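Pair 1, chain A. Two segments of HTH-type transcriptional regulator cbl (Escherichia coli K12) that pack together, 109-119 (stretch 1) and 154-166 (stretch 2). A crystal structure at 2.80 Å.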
# COMPACT_ATOMS: atom_id res chain seq x y z
N SER A 109 -25.60 -6.47 12.34
CA SER A 109 -24.93 -7.74 12.31
C SER A 109 -23.46 -7.55 12.07
O SER A 109 -22.62 -8.13 12.74
CB SER A 109 -25.43 -8.58 11.18
OG SER A 109 -26.72 -9.03 11.48
N ILE A 110 -23.13 -6.79 11.05
CA ILE A 110 -21.75 -6.68 10.71
C ILE A 110 -21.05 -6.04 11.90
O ILE A 110 -19.89 -6.35 12.19
CB ILE A 110 -21.57 -5.85 9.46
CG1 ILE A 110 -22.27 -6.56 8.28
CG2 ILE A 110 -20.10 -5.54 9.19
CD1 ILE A 110 -22.16 -5.82 6.92
N ALA A 111 -21.76 -5.18 12.63
CA ALA A 111 -21.07 -4.38 13.64
C ALA A 111 -20.51 -5.20 14.81
O ALA A 111 -19.64 -4.74 15.56
CB ALA A 111 -21.95 -3.27 14.13
N LYS A 112 -21.00 -6.43 14.95
CA LYS A 112 -20.60 -7.36 15.99
C LYS A 112 -19.21 -7.89 15.80
O LYS A 112 -18.62 -8.36 16.76
CB LYS A 112 -21.52 -8.55 16.03
CG LYS A 112 -22.92 -8.13 16.27
CD LYS A 112 -23.73 -9.26 16.88
CE LYS A 112 -25.24 -8.96 16.82
NZ LYS A 112 -25.57 -7.59 17.36
N TRP A 113 -18.66 -7.84 14.58
CA TRP A 113 -17.39 -8.54 14.34
C TRP A 113 -16.21 -7.60 14.24
O TRP A 113 -16.38 -6.41 13.96
CB TRP A 113 -17.48 -9.34 13.06
CG TRP A 113 -18.66 -10.18 13.05
CD1 TRP A 113 -19.99 -9.81 12.81
CD2 TRP A 113 -18.68 -11.56 13.32
NE1 TRP A 113 -20.81 -10.90 12.92
CE2 TRP A 113 -20.03 -11.99 13.24
CE3 TRP A 113 -17.69 -12.47 13.63
CZ2 TRP A 113 -20.40 -13.28 13.44
CZ3 TRP A 113 -18.05 -13.74 13.86
CH2 TRP A 113 -19.40 -14.15 13.75
N PRO A 114 -14.99 -8.12 14.48
CA PRO A 114 -13.77 -7.33 14.26
C PRO A 114 -13.65 -6.85 12.80
O PRO A 114 -13.67 -7.67 11.92
CB PRO A 114 -12.65 -8.34 14.61
CG PRO A 114 -13.29 -9.29 15.53
CD PRO A 114 -14.69 -9.46 15.03
N LEU A 115 -13.53 -5.56 12.53
CA LEU A 115 -13.39 -5.12 11.14
C LEU A 115 -11.97 -4.85 10.73
O LEU A 115 -11.15 -4.35 11.52
CB LEU A 115 -14.12 -3.84 10.87
CG LEU A 115 -15.60 -4.07 10.91
CD1 LEU A 115 -16.32 -2.82 10.36
CD2 LEU A 115 -15.94 -5.35 10.12
N ILE A 116 -11.69 -5.17 9.47
CA ILE A 116 -10.42 -4.85 8.88
C ILE A 116 -10.76 -4.01 7.69
O ILE A 116 -11.35 -4.47 6.73
CB ILE A 116 -9.69 -6.09 8.42
CG1 ILE A 116 -9.61 -7.10 9.54
CG2 ILE A 116 -8.29 -5.76 7.92
CD1 ILE A 116 -9.16 -8.40 9.04
N THR A 117 -10.41 -2.74 7.76
CA THR A 117 -10.82 -1.83 6.71
C THR A 117 -9.87 -0.65 6.56
O THR A 117 -8.87 -0.57 7.27
CB THR A 117 -12.25 -1.36 6.90
OG1 THR A 117 -12.74 -0.92 5.64
CG2 THR A 117 -12.32 -0.23 7.88
N TYR A 118 -10.19 0.23 5.62
CA TYR A 118 -9.32 1.37 5.32
C TYR A 118 -9.25 2.35 6.46
O TYR A 118 -10.20 2.50 7.20
CB TYR A 118 -9.79 2.09 4.05
CG TYR A 118 -9.94 1.15 2.89
CD1 TYR A 118 -11.21 0.81 2.42
CD2 TYR A 118 -8.82 0.56 2.31
CE1 TYR A 118 -11.36 -0.07 1.37
CE2 TYR A 118 -8.97 -0.32 1.27
CZ TYR A 118 -10.25 -0.64 0.81
OH TYR A 118 -10.43 -1.51 -0.24
N ARG A 119 -8.13 3.02 6.60
CA ARG A 119 -8.01 4.03 7.61
C ARG A 119 -8.85 5.26 7.22
O ARG A 119 -9.22 5.41 6.08
CB ARG A 119 -6.55 4.41 7.71
CG ARG A 119 -6.30 5.74 7.11
CD ARG A 119 -4.89 5.94 6.68
NE ARG A 119 -3.91 5.76 7.75
CZ ARG A 119 -2.70 6.28 7.67
NH1 ARG A 119 -2.39 7.00 6.60
NH2 ARG A 119 -1.81 6.08 8.62
N TYR A 154 -5.17 -10.26 6.26
CA TYR A 154 -5.57 -10.43 7.64
C TYR A 154 -6.93 -11.11 7.77
O TYR A 154 -7.22 -11.75 8.80
CB TYR A 154 -5.39 -9.13 8.48
CG TYR A 154 -3.94 -9.01 8.74
CD1 TYR A 154 -3.11 -8.30 7.87
CD2 TYR A 154 -3.37 -9.74 9.75
CE1 TYR A 154 -1.72 -8.27 8.07
CE2 TYR A 154 -1.99 -9.74 9.94
CZ TYR A 154 -1.17 -9.00 9.12
OH TYR A 154 0.21 -9.03 9.33
N VAL A 155 -7.74 -11.02 6.72
CA VAL A 155 -9.01 -11.73 6.72
C VAL A 155 -8.69 -13.20 6.56
O VAL A 155 -9.22 -14.07 7.27
CB VAL A 155 -9.93 -11.27 5.58
CG1 VAL A 155 -11.08 -12.24 5.39
CG2 VAL A 155 -10.42 -9.81 5.80
N ALA A 156 -7.78 -13.48 5.64
CA ALA A 156 -7.32 -14.85 5.43
C ALA A 156 -6.71 -15.40 6.71
O ALA A 156 -6.92 -16.54 7.03
CB ALA A 156 -6.32 -14.89 4.32
N LEU A 157 -5.97 -14.58 7.45
CA LEU A 157 -5.30 -15.04 8.65
C LEU A 157 -6.24 -15.37 9.78
O LEU A 157 -5.88 -16.13 10.66
CB LEU A 157 -4.38 -13.95 9.15
CG LEU A 157 -3.30 -14.47 10.08
CD1 LEU A 157 -2.31 -15.26 9.25
CD2 LEU A 157 -2.59 -13.31 10.73
N GLY A 158 -7.44 -14.79 9.80
CA GLY A 158 -8.33 -15.01 10.89
C GLY A 158 -8.58 -13.83 11.80
O GLY A 158 -9.46 -13.87 12.66
N LEU A 159 -7.85 -12.74 11.61
CA LEU A 159 -7.98 -11.58 12.49
C LEU A 159 -9.38 -10.95 12.59
O LEU A 159 -9.68 -10.35 13.63
CB LEU A 159 -7.02 -10.51 12.05
CG LEU A 159 -6.70 -9.44 13.08
CD1 LEU A 159 -5.88 -10.04 14.24
CD2 LEU A 159 -5.95 -8.32 12.40
N GLY A 160 -10.21 -11.08 11.54
CA GLY A 160 -11.51 -10.38 11.43
C GLY A 160 -12.13 -10.39 10.02
O GLY A 160 -11.65 -11.07 9.11
N ILE A 161 -13.21 -9.66 9.79
CA ILE A 161 -13.76 -9.58 8.44
C ILE A 161 -13.38 -8.25 7.77
O ILE A 161 -12.96 -7.30 8.43
CB ILE A 161 -15.28 -9.71 8.46
CG1 ILE A 161 -15.88 -8.52 9.20
CG2 ILE A 161 -15.69 -11.01 9.09
CD1 ILE A 161 -17.27 -8.70 9.65
N GLY A 162 -13.54 -8.16 6.45
CA GLY A 162 -13.04 -6.99 5.75
C GLY A 162 -14.10 -6.22 5.00
O GLY A 162 -15.02 -6.81 4.41
N LEU A 163 -13.99 -4.90 5.03
CA LEU A 163 -14.75 -4.07 4.10
C LEU A 163 -13.79 -3.58 3.04
O LEU A 163 -12.84 -2.87 3.35
CB LEU A 163 -15.41 -2.92 4.84
CG LEU A 163 -16.66 -3.43 5.57
CD1 LEU A 163 -17.18 -2.45 6.55
CD2 LEU A 163 -17.75 -3.78 4.59
N VAL A 164 -13.98 -4.02 1.80
CA VAL A 164 -13.08 -3.65 0.71
C VAL A 164 -13.85 -3.11 -0.49
O VAL A 164 -14.96 -3.53 -0.75
CB VAL A 164 -12.25 -4.84 0.21
CG1 VAL A 164 -11.36 -5.31 1.28
CG2 VAL A 164 -13.15 -5.97 -0.21
N ALA A 165 -13.23 -2.17 -1.19
CA ALA A 165 -13.68 -1.73 -2.51
C ALA A 165 -14.07 -2.94 -3.38
O ALA A 165 -13.30 -3.87 -3.48
CB ALA A 165 -12.56 -0.96 -3.16
N GLU A 166 -15.23 -2.92 -4.02
CA GLU A 166 -15.66 -4.11 -4.77
C GLU A 166 -14.70 -4.51 -5.91
O GLU A 166 -14.57 -5.68 -6.26
CB GLU A 166 -17.08 -3.94 -5.29
CG GLU A 166 -17.24 -2.73 -6.23
CD GLU A 166 -18.64 -2.57 -6.86
OE1 GLU A 166 -19.00 -1.42 -7.20
OE2 GLU A 166 -19.37 -3.57 -7.02

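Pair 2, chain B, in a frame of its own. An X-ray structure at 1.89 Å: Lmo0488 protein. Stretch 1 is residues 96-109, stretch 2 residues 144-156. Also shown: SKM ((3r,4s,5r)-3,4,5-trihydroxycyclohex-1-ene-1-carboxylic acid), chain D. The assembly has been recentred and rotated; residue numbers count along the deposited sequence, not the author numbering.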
# COMPACT_ATOMS: atom_id res chain seq x y z
N ASP B 96 -11.30 -23.23 -12.49
CA ASP B 96 -10.76 -22.74 -13.75
C ASP B 96 -11.11 -21.27 -13.86
O ASP B 96 -12.13 -20.82 -13.31
CB ASP B 96 -11.36 -23.50 -14.93
CG ASP B 96 -10.98 -24.97 -14.93
OD1 ASP B 96 -9.96 -25.34 -14.31
OD2 ASP B 96 -11.73 -25.77 -15.54
N LEU B 97 -10.25 -20.49 -14.52
CA LEU B 97 -10.53 -19.06 -14.61
C LEU B 97 -11.89 -18.82 -15.26
O LEU B 97 -12.62 -17.90 -14.87
CB LEU B 97 -9.42 -18.33 -15.37
CG LEU B 97 -9.34 -16.81 -15.24
CD1 LEU B 97 -9.32 -16.40 -13.77
CD2 LEU B 97 -8.09 -16.29 -15.95
N GLN B 98 -12.26 -19.65 -16.23
CA GLN B 98 -13.55 -19.45 -16.88
C GLN B 98 -14.72 -19.67 -15.92
O GLN B 98 -15.84 -19.27 -16.24
CB GLN B 98 -13.73 -20.37 -18.10
CG GLN B 98 -13.70 -21.85 -17.80
CD GLN B 98 -13.90 -22.72 -19.04
OE1 GLN B 98 -13.83 -22.23 -20.17
NE2 GLN B 98 -14.17 -24.00 -18.82
N ASP B 99 -14.50 -20.32 -14.77
CA ASP B 99 -15.59 -20.45 -13.81
C ASP B 99 -16.00 -19.12 -13.21
O ASP B 99 -17.01 -19.07 -12.49
CB ASP B 99 -15.20 -21.43 -12.69
CG ASP B 99 -14.99 -22.85 -13.19
OD1 ASP B 99 -15.61 -23.22 -14.21
OD2 ASP B 99 -14.20 -23.59 -12.55
N THR B 100 -15.25 -18.05 -13.47
CA THR B 100 -15.54 -16.72 -12.93
C THR B 100 -16.33 -15.84 -13.89
O THR B 100 -16.59 -14.68 -13.57
CB THR B 100 -14.24 -15.97 -12.55
OG1 THR B 100 -13.51 -15.62 -13.74
CG2 THR B 100 -13.35 -16.83 -11.65
N ALA B 101 -16.70 -16.38 -15.06
CA ALA B 101 -17.22 -15.55 -16.14
C ALA B 101 -18.41 -14.71 -15.70
O ALA B 101 -18.56 -13.56 -16.13
CB ALA B 101 -17.60 -16.42 -17.33
N ASP B 102 -19.28 -15.26 -14.84
CA ASP B 102 -20.51 -14.56 -14.49
C ASP B 102 -20.32 -13.43 -13.48
O ASP B 102 -21.26 -12.66 -13.27
CB ASP B 102 -21.53 -15.55 -13.93
CG ASP B 102 -22.04 -16.54 -14.98
OD1 ASP B 102 -21.97 -16.23 -16.19
OD2 ASP B 102 -22.52 -17.61 -14.58
N TYR B 103 -19.14 -13.29 -12.87
CA TYR B 103 -18.99 -12.47 -11.67
C TYR B 103 -18.20 -11.19 -11.93
O TYR B 103 -17.32 -11.14 -12.79
CB TYR B 103 -18.35 -13.29 -10.56
CG TYR B 103 -19.20 -14.47 -10.24
CD1 TYR B 103 -20.44 -14.30 -9.65
CD2 TYR B 103 -18.80 -15.76 -10.56
CE1 TYR B 103 -21.25 -15.38 -9.36
CE2 TYR B 103 -19.60 -16.84 -10.27
CZ TYR B 103 -20.82 -16.65 -9.68
OH TYR B 103 -21.62 -17.72 -9.40
N SER B 104 -18.54 -10.15 -11.16
CA SER B 104 -17.93 -8.83 -11.32
C SER B 104 -16.58 -8.74 -10.60
O SER B 104 -16.47 -9.07 -9.41
CB SER B 104 -18.87 -7.75 -10.79
OG SER B 104 -18.25 -6.48 -10.92
N TYR B 105 -15.57 -8.24 -11.31
CA TYR B 105 -14.21 -8.17 -10.79
C TYR B 105 -13.89 -6.82 -10.18
O TYR B 105 -14.36 -5.77 -10.64
CB TYR B 105 -13.19 -8.44 -11.90
CG TYR B 105 -12.83 -9.89 -12.05
CD1 TYR B 105 -13.63 -10.74 -12.81
CD2 TYR B 105 -11.70 -10.41 -11.43
CE1 TYR B 105 -13.31 -12.08 -12.95
CE2 TYR B 105 -11.37 -11.74 -11.57
CZ TYR B 105 -12.17 -12.56 -12.34
OH TYR B 105 -11.86 -13.88 -12.46
N ILE B 106 -13.06 -6.88 -9.15
CA ILE B 106 -12.22 -5.77 -8.72
C ILE B 106 -10.90 -6.02 -9.43
O ILE B 106 -10.15 -6.93 -9.08
CB ILE B 106 -12.05 -5.75 -7.20
CG1 ILE B 106 -13.41 -5.52 -6.52
CG2 ILE B 106 -11.02 -4.69 -6.79
CD1 ILE B 106 -13.53 -6.26 -5.22
N PHE B 107 -10.65 -5.24 -10.48
CA PHE B 107 -9.57 -5.47 -11.43
C PHE B 107 -8.39 -4.54 -11.15
O PHE B 107 -8.57 -3.44 -10.62
CB PHE B 107 -10.08 -5.24 -12.86
CG PHE B 107 -9.67 -6.31 -13.85
CD1 PHE B 107 -10.21 -7.58 -13.77
CD2 PHE B 107 -8.79 -6.02 -14.89
CE1 PHE B 107 -9.86 -8.56 -14.70
CE2 PHE B 107 -8.43 -6.99 -15.81
CZ PHE B 107 -8.97 -8.26 -15.71
N PHE B 108 -7.19 -5.00 -11.49
CA PHE B 108 -6.03 -4.12 -11.40
C PHE B 108 -6.09 -3.03 -12.47
O PHE B 108 -6.46 -3.29 -13.61
CB PHE B 108 -4.73 -4.91 -11.56
CG PHE B 108 -4.31 -5.64 -10.31
CD1 PHE B 108 -3.87 -4.95 -9.20
CD2 PHE B 108 -4.40 -7.03 -10.24
CE1 PHE B 108 -3.50 -5.62 -8.04
CE2 PHE B 108 -4.05 -7.70 -9.08
CZ PHE B 108 -3.59 -7.00 -7.99
N SER B 109 -5.71 -1.81 -12.09
CA SER B 109 -5.66 -0.71 -13.04
C SER B 109 -4.53 -0.92 -14.05
O SER B 109 -3.66 -1.78 -13.88
CB SER B 109 -5.45 0.62 -12.32
OG SER B 109 -4.24 0.57 -11.59
N LEU B 144 -11.89 -4.78 -0.64
CA LEU B 144 -13.19 -4.73 -1.31
C LEU B 144 -13.76 -6.13 -1.53
O LEU B 144 -14.99 -6.31 -1.45
CB LEU B 144 -13.08 -3.97 -2.64
CG LEU B 144 -12.83 -2.46 -2.49
CD1 LEU B 144 -12.34 -1.90 -3.81
CD2 LEU B 144 -14.11 -1.76 -2.05
N VAL B 145 -12.91 -7.13 -1.78
CA VAL B 145 -13.45 -8.49 -1.90
C VAL B 145 -14.09 -8.91 -0.59
O VAL B 145 -15.14 -9.55 -0.57
CB VAL B 145 -12.37 -9.51 -2.32
CG1 VAL B 145 -13.00 -10.90 -2.40
CG2 VAL B 145 -11.78 -9.16 -3.66
N SER B 146 -13.48 -8.50 0.52
CA SER B 146 -13.93 -8.89 1.85
C SER B 146 -15.33 -8.38 2.17
O SER B 146 -16.02 -8.98 3.01
CB SER B 146 -12.93 -8.37 2.89
OG SER B 146 -13.07 -9.03 4.13
N VAL B 147 -15.77 -7.30 1.53
CA VAL B 147 -17.15 -6.84 1.68
C VAL B 147 -18.01 -7.29 0.50
O VAL B 147 -19.09 -6.75 0.27
CB VAL B 147 -17.22 -5.31 1.88
CG1 VAL B 147 -16.51 -4.91 3.19
CG2 VAL B 147 -16.62 -4.57 0.71
N ASP B 148 -17.53 -8.28 -0.26
CA ASP B 148 -18.27 -8.85 -1.38
C ASP B 148 -18.67 -7.78 -2.39
O ASP B 148 -19.74 -7.86 -3.01
CB ASP B 148 -19.47 -9.67 -0.90
CG ASP B 148 -20.03 -10.61 -1.98
OD1 ASP B 148 -19.31 -10.92 -2.94
OD2 ASP B 148 -21.18 -11.05 -1.85
N TYR B 149 -17.82 -6.77 -2.55
CA TYR B 149 -18.02 -5.79 -3.61
C TYR B 149 -17.65 -6.36 -4.98
O TYR B 149 -18.07 -5.82 -6.00
CB TYR B 149 -17.22 -4.51 -3.30
CG TYR B 149 -17.62 -3.37 -4.21
CD1 TYR B 149 -18.90 -2.82 -4.15
CD2 TYR B 149 -16.74 -2.85 -5.13
CE1 TYR B 149 -19.28 -1.77 -5.00
CE2 TYR B 149 -17.10 -1.81 -5.99
CZ TYR B 149 -18.36 -1.27 -5.91
OH TYR B 149 -18.70 -0.24 -6.77
N GLY B 150 -16.90 -7.46 -5.01
CA GLY B 150 -16.54 -8.12 -6.25
C GLY B 150 -15.65 -9.30 -5.92
O GLY B 150 -15.41 -9.62 -4.76
N ILE B 151 -15.17 -9.96 -6.98
CA ILE B 151 -14.14 -10.98 -6.84
C ILE B 151 -12.85 -10.43 -7.44
O ILE B 151 -12.84 -9.39 -8.08
CB ILE B 151 -14.53 -12.31 -7.51
CG1 ILE B 151 -14.61 -12.16 -9.04
CG2 ILE B 151 -15.83 -12.88 -6.91
CD1 ILE B 151 -14.79 -13.52 -9.76
N SER B 152 -11.75 -11.17 -7.26
CA SER B 152 -10.52 -10.69 -7.86
C SER B 152 -9.60 -11.85 -8.22
O SER B 152 -9.73 -12.96 -7.69
CB SER B 152 -9.79 -9.71 -6.92
OG SER B 152 -9.13 -10.41 -5.88
N ILE B 153 -8.68 -11.58 -9.15
CA ILE B 153 -7.50 -12.41 -9.38
C ILE B 153 -6.29 -11.59 -8.96
O ILE B 153 -6.14 -10.44 -9.38
CB ILE B 153 -7.39 -12.85 -10.85
CG1 ILE B 153 -6.10 -13.64 -11.09
CG2 ILE B 153 -7.41 -11.63 -11.76
CD1 ILE B 153 -6.01 -14.22 -12.50
N MET B 154 -5.43 -12.16 -8.12
CA MET B 154 -4.34 -11.38 -7.53
C MET B 154 -3.27 -12.35 -7.04
O MET B 154 -3.51 -13.55 -6.97
CB MET B 154 -4.84 -10.48 -6.39
CG MET B 154 -5.41 -11.24 -5.21
SD MET B 154 -6.30 -10.19 -4.02
CE MET B 154 -5.01 -9.02 -3.56
N PRO B 155 -2.09 -11.84 -6.68
CA PRO B 155 -1.05 -12.72 -6.13
C PRO B 155 -1.48 -13.29 -4.79
O PRO B 155 -2.09 -12.61 -3.97
CB PRO B 155 0.17 -11.80 -5.96
CG PRO B 155 -0.16 -10.53 -6.61
CD PRO B 155 -1.67 -10.43 -6.69
N LYS B 156 -1.10 -14.54 -4.54
CA LYS B 156 -1.31 -15.11 -3.22
C LYS B 156 -0.31 -14.48 -2.25
O LYS B 156 0.90 -14.60 -2.44
CB LYS B 156 -1.16 -16.63 -3.26
CG LYS B 156 -1.62 -17.30 -1.97
CD LYS B 156 -1.13 -18.74 -1.88
CE LYS B 156 -2.19 -19.63 -1.26
NZ LYS B 156 -1.67 -20.99 -0.91
O12 SKM D . 0.96 -4.58 -6.18
C8 SKM D . -0.00 -4.59 -7.24
C6 SKM D . 0.12 -3.48 -8.04
O7 SKM D . -0.83 -3.49 -9.10
C5 SKM D . 1.60 -3.36 -8.77
C4 SKM D . 2.00 -4.59 -9.46
C1 SKM D . 3.09 -4.60 -10.54
O2 SKM D . 3.39 -3.51 -11.10
O3 SKM D . 3.66 -5.68 -10.86
C10 SKM D . 1.32 -5.98 -9.02
C9 SKM D . 0.19 -6.00 -8.14
O11 SKM D . 0.33 -7.05 -7.28
O HOH W 1 -17.29 -4.87 -8.65
O HOH W 2 -8.21 -8.63 -9.98

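The two pairs part company at the carbonyl of a matched isoleucine, I116(A) in pair 1 and I106(B) in pair 2. In pair 1 the strands stay zipped: L163(A) N donates to I116(A) O at 3.2 Å, and T117(A) OG1 then donates to L163(A) O at 3.0 Å. In pair 2 the strands splay, and a water fills the gap, donating to I106(B) O at 2.7 Å and to I153(B) O at 2.8 Å. The strand directions differ accordingly, by 22° in pair 1 and 35° in pair 2.

The backbones nevertheless superpose closely, with an RMSD of 0.7 Å over 14 central residues. In each, a type I turn leads into the first strand, and a helix followed by a short loop leads into the second. Two hydrogen bonds recur: I161(A) N to P114(A) O (3.0 Å) matches I151(B) N to S104(B) O (2.9 Å), and I116(A) N to I161(A) O matches I106(B) N to I151(B) O, both 2.7 Å. Glycine precedes the central isoleucine in both. A CB on G160(A) would lie 2.7 Å from P114(A) O, and one on G150(B) 3.0 Å from S104(B) O, so the close backbone approach leaves no room for a side chain.

Two isoleucine positions are the same in place and identity. I116(A) reaches back to the helix, its CD1 3.8 Å from V155(A) CG2; I106(B) does likewise, with CD1 3.7 Å from V145(B) CG2. Beside these valines, Y154(A) matches L144(B), whose CB lies 3.5 Å from I106(B) CD1. I161(A) and I151(B) share a p chi1 and a t chi2, and each places CD1 against the CB of an aromatic residue, at 3.5 Å from W113(A) CB and 3.7 Å from Y103(B) CB.

The neighbour of this second isoleucine differs. L115(A) packs CD2 against I161(A) CG1 at 3.3 Å, whereas Y105(B) offers a ring face: I151(B) CG1 sits 3.9 Å from the ring centroid, almost exactly on its normal. The tyrosine's OH also donates to T100(B) OG1 (2.7 Å), a polar tie at the position where I110(A) contributes only an apolar contact to I161(A).

At the far end, Y118(A) and F108(B) occupy matching sites. The Y118(A) OH accepts from A165(A) N at 3.0 Å. F108(B) has no hydroxyl and makes no such bond; its CE2 packs 3.9 Å from M154(B) CB and its CZ 4.1 Å from P155(B) CD, while its CD1 lies 3.4 Å from O7 of the bound SKM.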